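Side-chain contacts in trigger factor (Thermotoga maritima, PDB 2NSA), which probably acts as a chaperone that keeps newly made proteins open and as a peptidyl-prolyl isomerase, this chain being its C-terminal chaperone part: residues 47-50 with 51-55; 56-59 with 60-64; 138-141 with 142-145; 87-90 with 91-95. All coordinates share one frame; numbering follows the deposited sequence.

Interaction 1 of 4, residues 47-50 with 51-55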
loop_
_atom_site.group_PDB
_atom_site.type_symbol
_atom_site.label_atom_id
_atom_site.label_comp_id
_atom_site.label_asym_id
_atom_site.label_seq_id
_atom_site.Cartn_x
_atom_site.Cartn_y
_atom_site.Cartn_z
ATOM N N ASP A 47 5.377 -15.118 -15.913
ATOM C CA ASP A 47 3.933 -15.247 -15.812
ATOM C C ASP A 47 3.656 -16.380 -14.833
ATOM O O ASP A 47 2.675 -16.343 -14.086
ATOM C CB ASP A 47 3.310 -15.583 -17.170
ATOM C CG ASP A 47 3.465 -14.464 -18.181
ATOM O OD1 ASP A 47 3.384 -13.280 -17.787
ATOM O OD2 ASP A 47 3.653 -14.766 -19.382
ATOM N N ARG A 48 4.527 -17.387 -14.823
ATOM C CA ARG A 48 4.336 -18.509 -13.918
ATOM C C ARG A 48 4.322 -18.038 -12.462
ATOM O O ARG A 48 3.483 -18.477 -11.669
ATOM C CB ARG A 48 5.419 -19.579 -14.121
ATOM C CG ARG A 48 5.254 -20.812 -13.225
ATOM C CD ARG A 48 3.871 -21.446 -13.351
ATOM N NE ARG A 48 3.638 -22.434 -12.296
ATOM C CZ ARG A 48 2.437 -22.751 -11.819
ATOM N NH1 ARG A 48 1.351 -22.162 -12.304
ATOM N NH2 ARG A 48 2.328 -23.641 -10.842
ATOM N N THR A 49 5.236 -17.140 -12.105
ATOM C CA THR A 49 5.276 -16.634 -10.734
ATOM C C THR A 49 3.944 -15.974 -10.386
ATOM O O THR A 49 3.408 -16.161 -9.286
ATOM C CB THR A 49 6.396 -15.589 -10.543
ATOM O OG1 THR A 49 7.669 -16.218 -10.733
ATOM C CG2 THR A 49 6.337 -14.996 -9.138
ATOM N N LEU A 50 3.416 -15.199 -11.325
ATOM C CA LEU A 50 2.142 -14.521 -11.113
ATOM C C LEU A 50 1.001 -15.534 -10.975
ATOM O O LEU A 50 0.114 -15.354 -10.137
ATOM C CB LEU A 50 1.878 -13.533 -12.254
ATOM C CG LEU A 50 2.920 -12.400 -12.314
ATOM C CD1 LEU A 50 2.640 -11.475 -13.494
ATOM C CD2 LEU A 50 2.895 -11.610 -11.015
ATOM N N GLU A 51 1.016 -16.595 -11.781
ATOM C CA GLU A 51 -0.030 -17.616 -11.672
ATOM C C GLU A 51 -0.005 -18.202 -10.267
ATOM O O GLU A 51 -1.047 -18.424 -9.654
ATOM C CB GLU A 51 0.187 -18.760 -12.669
ATOM C CG GLU A 51 0.107 -18.347 -14.111
ATOM C CD GLU A 51 0.288 -19.514 -15.059
ATOM O OE1 GLU A 51 0.958 -20.503 -14.681
ATOM O OE2 GLU A 51 -0.231 -19.435 -16.195
ATOM N N ILE A 52 1.199 -18.455 -9.759
ATOM C CA ILE A 52 1.348 -19.020 -8.421
ATOM C C ILE A 52 0.815 -18.064 -7.355
ATOM O O ILE A 52 0.144 -18.495 -6.409
ATOM C CB ILE A 52 2.829 -19.353 -8.114
ATOM C CG1 ILE A 52 3.315 -20.458 -9.062
ATOM C CG2 ILE A 52 2.975 -19.829 -6.674
ATOM C CD1 ILE A 52 4.808 -20.702 -8.991
ATOM N N LEU A 53 1.103 -16.772 -7.504
ATOM C CA LEU A 53 0.639 -15.788 -6.529
ATOM C C LEU A 53 -0.884 -15.672 -6.559
ATOM O O LEU A 53 -1.525 -15.491 -5.521
ATOM C CB LEU A 53 1.285 -14.421 -6.792
ATOM C CG LEU A 53 2.807 -14.442 -6.628
ATOM C CD1 LEU A 53 3.363 -13.043 -6.825
ATOM C CD2 LEU A 53 3.169 -14.966 -5.242
ATOM N N VAL A 54 -1.454 -15.785 -7.753
ATOM C CA VAL A 54 -2.902 -15.715 -7.906
ATOM C C VAL A 54 -3.524 -16.906 -7.164
ATOM O O VAL A 54 -4.513 -16.749 -6.447
ATOM C CB VAL A 54 -3.300 -15.729 -9.406
ATOM C CG1 VAL A 54 -4.808 -15.949 -9.561
ATOM C CG2 VAL A 54 -2.900 -14.410 -10.052
ATOM N N ASN A 55 -2.941 -18.093 -7.310
ATOM C CA ASN A 55 -3.483 -19.268 -6.620
ATOM C C ASN A 55 -3.456 -19.108 -5.113
ATOM O O ASN A 55 -4.413 -19.459 -4.424
ATOM C CB ASN A 55 -2.703 -20.539 -6.944
ATOM C CG ASN A 55 -2.757 -20.898 -8.394
ATOM O OD1 ASN A 55 -3.774 -20.696 -9.059
ATOM N ND2 ASN A 55 -1.664 -21.455 -8.901
HETATM O O HOH W 1 -1.530 -22.258 -11.329
HETATM O O HOH W 2 0.330 -23.469 -8.719
#
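R48 and E51 form an i to i+3 salt bridge on the first turns of helix 47-64, an alpha helix of the C-terminal chaperone domain. R48 NH1 lies 2.9 Å from E51 OE1, and the N-H points at the oxygen at 157°. The carboxylate is near the guanidinium plane, at its edge, but the two flat groups stand almost perpendicular, 82° apart. OE1 is met on its anti side. R48 starts with CG anti to the backbone N (chi1 -178°) and then bends at chi2, which turns the guanidinium along the helix toward I52. There I52 CG1 sits over the centre of one guanidinium face, 3.7 Å from R48 CZ. With an alanine in place of E51, the R48 guanidinium would probably lose its charge mate and turn more easily.

The tight side of the helix is apolar. L50 and V54 are buried, and with L53 they pack on helix 77-105, where L53 meets I88 and I92. The closeness on this side comes from that helix, since L50 CD2 and L53 CD1 are 4.5 Å apart. Backbone bonds from i+4 N-H groups to the carbonyls of D47, R48, T49 and L50 hold the turns. The polar side is looser and wet. Two waters link R48 to N55, whose OD1 is also bonded to R81. One water lies 3.0 Å from R48 NH1 and 2.6 Å from N55 ND2; the other accepts from R48 NH2 at 2.9 Å and only weakly from N55 ND2.

Interaction 2 of 4, residues 56-59 with 60-64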
loop_
_atom_site.group_PDB
_atom_site.type_symbol
_atom_site.label_atom_id
_atom_site.label_comp_id
_atom_site.label_asym_id
_atom_site.label_seq_id
_atom_site.Cartn_x
_atom_site.Cartn_y
_atom_site.Cartn_z
ATOM N N GLU A 56 -2.347 -18.594 -4.597
ATOM C CA GLU A 56 -2.206 -18.416 -3.163
ATOM C C GLU A 56 -3.204 -17.409 -2.609
ATOM O O GLU A 56 -3.722 -17.588 -1.502
ATOM C CB GLU A 56 -0.761 -18.030 -2.848
ATOM C CG GLU A 56 0.213 -19.072 -3.397
ATOM C CD GLU A 56 1.672 -18.729 -3.166
ATOM O OE1 GLU A 56 2.063 -17.571 -3.418
ATOM O OE2 GLU A 56 2.430 -19.631 -2.748
ATOM N N ALA A 57 -3.499 -16.370 -3.389
ATOM C CA ALA A 57 -4.462 -15.347 -2.980
ATOM C C ALA A 57 -5.855 -15.968 -2.939
ATOM O O ALA A 57 -6.643 -15.703 -2.029
ATOM C CB ALA A 57 -4.444 -14.182 -3.960
ATOM N N ILE A 58 -6.144 -16.800 -3.936
ATOM C CA ILE A 58 -7.436 -17.467 -4.011
ATOM C C ILE A 58 -7.570 -18.483 -2.880
ATOM O O ILE A 58 -8.633 -18.600 -2.272
ATOM C CB ILE A 58 -7.620 -18.151 -5.377
ATOM C CG1 ILE A 58 -7.907 -17.087 -6.438
ATOM C CG2 ILE A 58 -8.753 -19.177 -5.308
ATOM C CD1 ILE A 58 -7.945 -17.613 -7.867
ATOM N N ASN A 59 -6.498 -19.211 -2.590
ATOM C CA ASN A 59 -6.556 -20.187 -1.509
ATOM C C ASN A 59 -6.817 -19.483 -0.190
ATOM O O ASN A 59 -7.506 -20.017 0.682
ATOM C CB ASN A 59 -5.263 -20.998 -1.420
ATOM C CG ASN A 59 -5.187 -22.078 -2.472
ATOM O OD1 ASN A 59 -6.188 -22.723 -2.780
ATOM N ND2 ASN A 59 -3.999 -22.294 -3.020
ATOM N N ARG A 60 -6.273 -18.278 -0.045
ATOM C CA ARG A 60 -6.473 -17.505 1.176
ATOM C C ARG A 60 -7.932 -17.070 1.260
ATOM O O ARG A 60 -8.544 -17.143 2.323
ATOM C CB ARG A 60 -5.548 -16.279 1.193
ATOM C CG ARG A 60 -5.906 -15.240 2.252
ATOM C CD ARG A 60 -4.833 -14.164 2.398
ATOM N NE ARG A 60 -4.223 -13.804 1.119
ATOM C CZ ARG A 60 -3.028 -14.229 0.718
ATOM N NH1 ARG A 60 -2.311 -15.026 1.498
ATOM N NH2 ARG A 60 -2.551 -13.862 -0.464
ATOM N N LEU A 61 -8.485 -16.624 0.134
ATOM C CA LEU A 61 -9.877 -16.192 0.088
ATOM C C LEU A 61 -10.797 -17.357 0.433
ATOM O O LEU A 61 -11.840 -17.170 1.067
ATOM C CB LEU A 61 -10.226 -15.660 -1.303
ATOM C CG LEU A 61 -9.555 -14.345 -1.711
ATOM C CD1 LEU A 61 -9.894 -14.023 -3.150
ATOM C CD2 LEU A 61 -10.024 -13.225 -0.788
ATOM N N LYS A 62 -10.405 -18.554 0.009
ATOM C CA LYS A 62 -11.188 -19.756 0.279
ATOM C C LYS A 62 -11.127 -20.129 1.754
ATOM O O LYS A 62 -12.071 -20.711 2.294
ATOM C CB LYS A 62 -10.692 -20.924 -0.576
ATOM C CG LYS A 62 -11.063 -20.806 -2.042
ATOM C CD LYS A 62 -10.567 -21.997 -2.844
ATOM C CE LYS A 62 -11.066 -21.930 -4.278
ATOM N NZ LYS A 62 -10.434 -22.967 -5.128
ATOM N N ARG A 63 -10.016 -19.800 2.404
ATOM C CA ARG A 63 -9.867 -20.093 3.824
ATOM C C ARG A 63 -10.674 -19.086 4.634
ATOM O O ARG A 63 -11.155 -19.394 5.725
ATOM C CB ARG A 63 -8.394 -20.027 4.248
ATOM C CG ARG A 63 -7.528 -21.180 3.751
ATOM C CD ARG A 63 -6.205 -21.223 4.508
ATOM N NE ARG A 63 -5.391 -20.029 4.285
ATOM C CZ ARG A 63 -4.620 -19.836 3.220
ATOM N NH1 ARG A 63 -4.548 -20.759 2.270
ATOM N NH2 ARG A 63 -3.922 -18.716 3.103
ATOM N N GLU A 64 -10.821 -17.880 4.094
ATOM C CA GLU A 64 -11.571 -16.823 4.766
ATOM C C GLU A 64 -13.066 -16.959 4.490
ATOM O O GLU A 64 -13.887 -16.309 5.136
ATOM C CB GLU A 64 -11.086 -15.448 4.298
ATOM C CG GLU A 64 -9.576 -15.263 4.381
ATOM C CD GLU A 64 -9.126 -13.867 3.981
ATOM O OE1 GLU A 64 -9.685 -13.309 3.013
ATOM O OE2 GLU A 64 -8.200 -13.335 4.630
HETATM O O HOH W 3 -2.657 -19.128 0.344
HETATM O O HOH W 4 -6.252 -13.231 -0.628
HETATM O O HOH W 5 -7.598 -22.667 -4.778
#
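I58 and K62 lie side by side on helix 47-64, one turn apart and pointing the same way. The extended chain of K62 lays CE alongside the I58 methyl CG2 at 3.7 Å. The ammonium end passes that methyl to a water 2.9 Å from K62 NZ; the link from this water to N59 OD1 is very short and doubtful. A sulfate ion, probably from the crystallisation liquor, also lies near K62. On another side of the helix two arginines fold back over the backbone. R63 bends at chi3 (-63°), which lays one face of its guanidinium over N59 O and R60 CA. N59 CB is 3.8 Å from R63 NH1. R60 also bends at chi3, and E56 O lies over one face of its guanidinium, toward the rim. R60 NH2 comes to 3.5 Å from A57 CA.

Water carries the polar contacts of both arginines. R60 NE donates to a water at 2.7 Å that is bonded to A57 O, and R63 NH2 reaches E56 O through another. I58 and L61 face Y67 of helix 67-72, and A57 and I58 meet L84 of helix 77-105. The chemistry suggests arginine ends placed mainly through water, carbonyls being reached at second hand.

Interaction 3 of 4, residues 138-141 with 142-145. With SO4 (sulfate ion), chain C.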
loop_
_atom_site.group_PDB
_atom_site.type_symbol
_atom_site.label_atom_id
_atom_site.label_comp_id
_atom_site.label_asym_id
_atom_site.label_seq_id
_atom_site.Cartn_x
_atom_site.Cartn_y
_atom_site.Cartn_z
ATOM N N ALA A 138 8.054 -9.992 19.866
ATOM C CA ALA A 138 8.185 -11.444 19.811
ATOM C C ALA A 138 7.972 -12.081 18.442
ATOM O O ALA A 138 8.523 -13.143 18.162
ATOM C CB ALA A 138 7.234 -12.074 20.808
ATOM N N ARG A 139 7.176 -11.438 17.595
ATOM C CA ARG A 139 6.875 -11.980 16.273
ATOM C C ARG A 139 7.499 -11.194 15.123
ATOM O O ARG A 139 7.068 -10.079 14.813
ATOM C CB ARG A 139 5.361 -12.040 16.080
ATOM C CG ARG A 139 4.629 -12.756 17.196
ATOM C CD ARG A 139 3.149 -12.850 16.910
ATOM N NE ARG A 139 2.436 -13.543 17.980
ATOM C CZ ARG A 139 1.181 -13.974 17.891
ATOM N NH1 ARG A 139 0.488 -13.788 16.774
ATOM N NH2 ARG A 139 0.617 -14.593 18.919
ATOM N N GLN A 140 8.499 -11.790 14.479
ATOM C CA GLN A 140 9.184 -11.133 13.368
ATOM C C GLN A 140 8.247 -10.804 12.211
ATOM O O GLN A 140 8.362 -9.736 11.596
ATOM C CB GLN A 140 10.337 -12.002 12.847
ATOM C CG GLN A 140 11.272 -11.246 11.904
ATOM C CD GLN A 140 12.353 -12.124 11.298
ATOM O OE1 GLN A 140 12.883 -13.023 11.953
ATOM N NE2 GLN A 140 12.697 -11.853 10.042
ATOM N N ASP A 141 7.325 -11.712 11.901
ATOM C CA ASP A 141 6.401 -11.468 10.797
ATOM C C ASP A 141 5.582 -10.206 11.062
ATOM O O ASP A 141 5.506 -9.315 10.214
ATOM C CB ASP A 141 5.501 -12.693 10.565
ATOM C CG ASP A 141 4.648 -13.048 11.774
ATOM O OD1 ASP A 141 5.083 -12.822 12.917
ATOM O OD2 ASP A 141 3.541 -13.578 11.567
ATOM N N LEU A 142 4.995 -10.121 12.251
ATOM C CA LEU A 142 4.200 -8.962 12.636
ATOM C C LEU A 142 5.054 -7.690 12.641
ATOM O O LEU A 142 4.620 -6.628 12.184
ATOM C CB LEU A 142 3.598 -9.194 14.027
ATOM C CG LEU A 142 2.768 -8.047 14.599
ATOM C CD1 LEU A 142 1.588 -7.773 13.686
ATOM C CD2 LEU A 142 2.280 -8.413 16.003
ATOM N N ARG A 143 6.277 -7.803 13.150
ATOM C CA ARG A 143 7.179 -6.661 13.204
ATOM C C ARG A 143 7.500 -6.139 11.794
ATOM O O ARG A 143 7.509 -4.927 11.561
ATOM C CB ARG A 143 8.469 -7.042 13.948
ATOM C CG ARG A 143 9.382 -5.866 14.231
ATOM C CD ARG A 143 10.406 -6.188 15.314
ATOM N NE ARG A 143 11.287 -7.292 14.946
ATOM C CZ ARG A 143 11.207 -8.523 15.444
ATOM N NH1 ARG A 143 10.280 -8.827 16.342
ATOM N NH2 ARG A 143 12.061 -9.457 15.043
ATOM N N GLU A 144 7.745 -7.045 10.851
ATOM C CA GLU A 144 8.050 -6.626 9.480
ATOM C C GLU A 144 6.844 -5.942 8.846
ATOM O O GLU A 144 6.995 -4.974 8.098
ATOM C CB GLU A 144 8.466 -7.826 8.620
ATOM C CG GLU A 144 9.791 -8.434 9.035
ATOM C CD GLU A 144 10.151 -9.681 8.246
ATOM O OE1 GLU A 144 9.239 -10.304 7.663
ATOM O OE2 GLU A 144 11.347 -10.042 8.231
ATOM N N GLU A 145 5.649 -6.441 9.147
ATOM C CA GLU A 145 4.429 -5.853 8.598
ATOM C C GLU A 145 4.209 -4.447 9.154
ATOM O O GLU A 145 3.841 -3.527 8.420
ATOM C CB GLU A 145 3.218 -6.741 8.914
ATOM C CG GLU A 145 3.377 -8.170 8.413
ATOM C CD GLU A 145 2.268 -9.101 8.877
ATOM O OE1 GLU A 145 1.796 -8.955 10.025
ATOM O OE2 GLU A 145 1.885 -9.996 8.095
HETATM S S SO4 C . 14.460 -7.419 12.692
HETATM O O1 SO4 C . 15.685 -6.918 13.347
HETATM O O2 SO4 C . 13.330 -6.525 13.019
HETATM O O3 SO4 C . 14.167 -8.783 13.171
HETATM O O4 SO4 C . 14.660 -7.446 11.228
HETATM O O HOH W 6 10.901 -11.668 16.821
#
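Q140 and E144 pair through their polar ends. Q140 NE2 donates to E144 OE2 at 2.9 Å, staying in its own amide plane but reaching the carboxylate from above. The two planes are 79° apart. Q140 CG is anti to the backbone N (chi1 -167°), and the extended chain carries the amide along the helix to E144.

R143 grips a sulfate ion with two nearly straight hydrogen bonds. NE donates to sulfate O2 at 2.9 Å and NH2 to sulfate O3 at 2.9 Å, the latter at 176°. The sulfate sits at the guanidinium edge, in its plane, and is also bonded to R147; it probably came from the crystallisation liquor. NH1 is used on another edge. It donates to V136 O and to a water, 2.9 Å away, that makes a weak bond to A138 O. A leucine in place of R143 would probably leave the sulfate held by fewer donors and V136 O without this mate.

Packing lies further out. Q140 CA sits over one face of the R143 guanidinium, toward its rim, and Q140 CG is 3.7 Å from R143 NH2. R139 CB meets L142 CB at 3.9 Å, while L142 packs on W125, L135 and V136. R139 O accepts from R143 N. The arrangement is a helix-to-helix junction of a single linking residue: R139 leaves helix 129-138 and is the N-cap of helix 140-160.

Interaction 4 of 4, residues 87-90 with 91-95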
loop_
_atom_site.group_PDB
_atom_site.type_symbol
_atom_site.label_atom_id
_atom_site.label_comp_id
_atom_site.label_asym_id
_atom_site.label_seq_id
_atom_site.Cartn_x
_atom_site.Cartn_y
_atom_site.Cartn_z
ATOM N N ARG A 87 -3.728 -7.064 -10.511
ATOM C CA ARG A 87 -3.705 -6.387 -9.214
ATOM C C ARG A 87 -2.446 -6.776 -8.449
ATOM O O ARG A 87 -1.809 -5.935 -7.810
ATOM C CB ARG A 87 -4.936 -6.758 -8.383
ATOM C CG ARG A 87 -6.243 -6.194 -8.927
ATOM C CD ARG A 87 -7.367 -6.336 -7.910
ATOM N NE ARG A 87 -8.615 -5.725 -8.368
ATOM C CZ ARG A 87 -9.685 -5.549 -7.597
ATOM N NH1 ARG A 87 -9.660 -5.937 -6.329
ATOM N NH2 ARG A 87 -10.777 -4.980 -8.091
ATOM N N ILE A 88 -2.094 -8.056 -8.517
ATOM C CA ILE A 88 -0.904 -8.543 -7.828
ATOM C C ILE A 88 0.350 -7.946 -8.443
ATOM O O ILE A 88 1.267 -7.542 -7.719
ATOM C CB ILE A 88 -0.826 -10.082 -7.861
ATOM C CG1 ILE A 88 -1.897 -10.651 -6.920
ATOM C CG2 ILE A 88 0.558 -10.564 -7.430
ATOM C CD1 ILE A 88 -2.059 -12.155 -6.995
ATOM N N LEU A 89 0.399 -7.889 -9.772
ATOM C CA LEU A 89 1.561 -7.304 -10.428
ATOM C C LEU A 89 1.661 -5.841 -10.019
ATOM O O LEU A 89 2.757 -5.331 -9.767
ATOM C CB LEU A 89 1.445 -7.415 -11.953
ATOM C CG LEU A 89 2.556 -6.769 -12.785
ATOM C CD1 LEU A 89 3.920 -7.290 -12.371
ATOM C CD2 LEU A 89 2.290 -7.064 -14.254
ATOM N N ASP A 90 0.521 -5.159 -9.953
ATOM C CA ASP A 90 0.548 -3.752 -9.555
ATOM C C ASP A 90 1.049 -3.601 -8.116
ATOM O O ASP A 90 1.762 -2.645 -7.816
ATOM C CB ASP A 90 -0.832 -3.106 -9.707
ATOM C CG ASP A 90 -1.124 -2.679 -11.139
ATOM O OD1 ASP A 90 -0.171 -2.550 -11.940
ATOM O OD2 ASP A 90 -2.309 -2.454 -11.462
ATOM N N ASP A 91 0.690 -4.536 -7.233
ATOM C CA ASP A 91 1.145 -4.463 -5.843
ATOM C C ASP A 91 2.662 -4.635 -5.786
ATOM O O ASP A 91 3.353 -3.948 -5.024
ATOM C CB ASP A 91 0.521 -5.553 -4.958
ATOM C CG ASP A 91 -0.967 -5.358 -4.719
ATOM O OD1 ASP A 91 -1.457 -4.217 -4.814
ATOM O OD2 ASP A 91 -1.643 -6.365 -4.409
ATOM N N ILE A 92 3.174 -5.581 -6.567
ATOM C CA ILE A 92 4.609 -5.838 -6.605
ATOM C C ILE A 92 5.337 -4.584 -7.084
ATOM O O ILE A 92 6.368 -4.195 -6.518
ATOM C CB ILE A 92 4.934 -7.030 -7.532
ATOM C CG1 ILE A 92 4.391 -8.313 -6.903
ATOM C CG2 ILE A 92 6.446 -7.179 -7.706
ATOM C CD1 ILE A 92 4.539 -9.547 -7.806
ATOM N N LYS A 93 4.807 -3.956 -8.131
ATOM C CA LYS A 93 5.405 -2.731 -8.652
ATOM C C LYS A 93 5.339 -1.615 -7.615
ATOM O O LYS A 93 6.327 -0.911 -7.376
ATOM C CB LYS A 93 4.677 -2.274 -9.917
ATOM C CG LYS A 93 4.916 -3.166 -11.113
ATOM C CD LYS A 93 4.113 -2.677 -12.305
ATOM C CE LYS A 93 4.347 -3.529 -13.521
ATOM N NZ LYS A 93 3.510 -3.064 -14.664
ATOM N N ARG A 94 4.171 -1.464 -7.000
ATOM C CA ARG A 94 3.957 -0.432 -6.002
ATOM C C ARG A 94 4.923 -0.581 -4.834
ATOM O O ARG A 94 5.539 0.397 -4.393
ATOM C CB ARG A 94 2.515 -0.485 -5.488
ATOM C CG ARG A 94 2.081 0.771 -4.755
ATOM C CD ARG A 94 0.622 0.719 -4.313
ATOM N NE ARG A 94 -0.308 0.497 -5.416
ATOM C CZ ARG A 94 -0.851 -0.681 -5.710
ATOM N NH1 ARG A 94 -0.556 -1.746 -4.981
ATOM N NH2 ARG A 94 -1.708 -0.791 -6.722
ATOM N N ASP A 95 5.059 -1.799 -4.319
ATOM C CA ASP A 95 5.962 -1.998 -3.197
ATOM C C ASP A 95 7.415 -1.705 -3.571
ATOM O O ASP A 95 8.165 -1.168 -2.759
ATOM C CB ASP A 95 5.803 -3.404 -2.612
ATOM C CG ASP A 95 4.469 -3.583 -1.902
ATOM O OD1 ASP A 95 3.791 -2.565 -1.647
ATOM O OD2 ASP A 95 4.098 -4.740 -1.591
HETATM O O HOH W 7 0.963 -4.121 -13.670
#
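Regular alpha-helical hydrogen bonds join each residue from R87 to D90 with the one four places on, the shortest being R94 N to D90 O at 2.8 Å. Among the side chains, the CG2 methyl of I88 lies 4.1 Å from the CD1 end of I92. Next to them L89 lies against the stem of K93, with L89 CG 3.8 Å from K93 CE. K93 is extended, and this takes NZ beyond the leucine to a water at 2.9 Å. The same water donates to D90 OD1 at 2.6 Å, so a solvent molecule bridges the opposite charges of D90 and K93.

R94 reaches back one turn. Its CG is anti to the backbone N (chi1 -163°) and the chain bends at chi3, which brings one guanidinium face over D90 O. D90 CB is 3.9 Å from R94 NH2. In the guanidinium plane, R94 NH1 makes a salt bridge to D91 OD1 at 2.6 Å, using the anti lone pair of that oxygen. NE is bonded to L34 O, and P38 packs against both D90 and R94. K93 touches V41 and I43. R87 turns away to a salt bridge with E83. The arrangement is that of a helix packed on two faces in an all-helical domain: the isoleucines of helix 77-105 face helix 47-64, the side of D90, K93 and R94 meets residues 34-43, and D91 and R94 are joined i to i+3.

How the interactions relate
Interactions 1 and 2 follow each other on helix 47-64, with centres 14 Å apart. Interaction 4 comes next along the chain, on helix 77-105, and interaction 3 last, at the start of helix 140-160. Interactions 1 and 4 touch: L53 CD1 packs on I92 CD1 at 3.8 Å, and I88 CD1 lies against the backbone of L53 and V54. This joins the two helices. Interaction 3 stands apart, with its centre 21 to 25 Å from the other three and no touch between them. All four lie in the all-helical C-terminal part, which probably has chaperone activity of its own. They are local contacts within helices or at a helix junction.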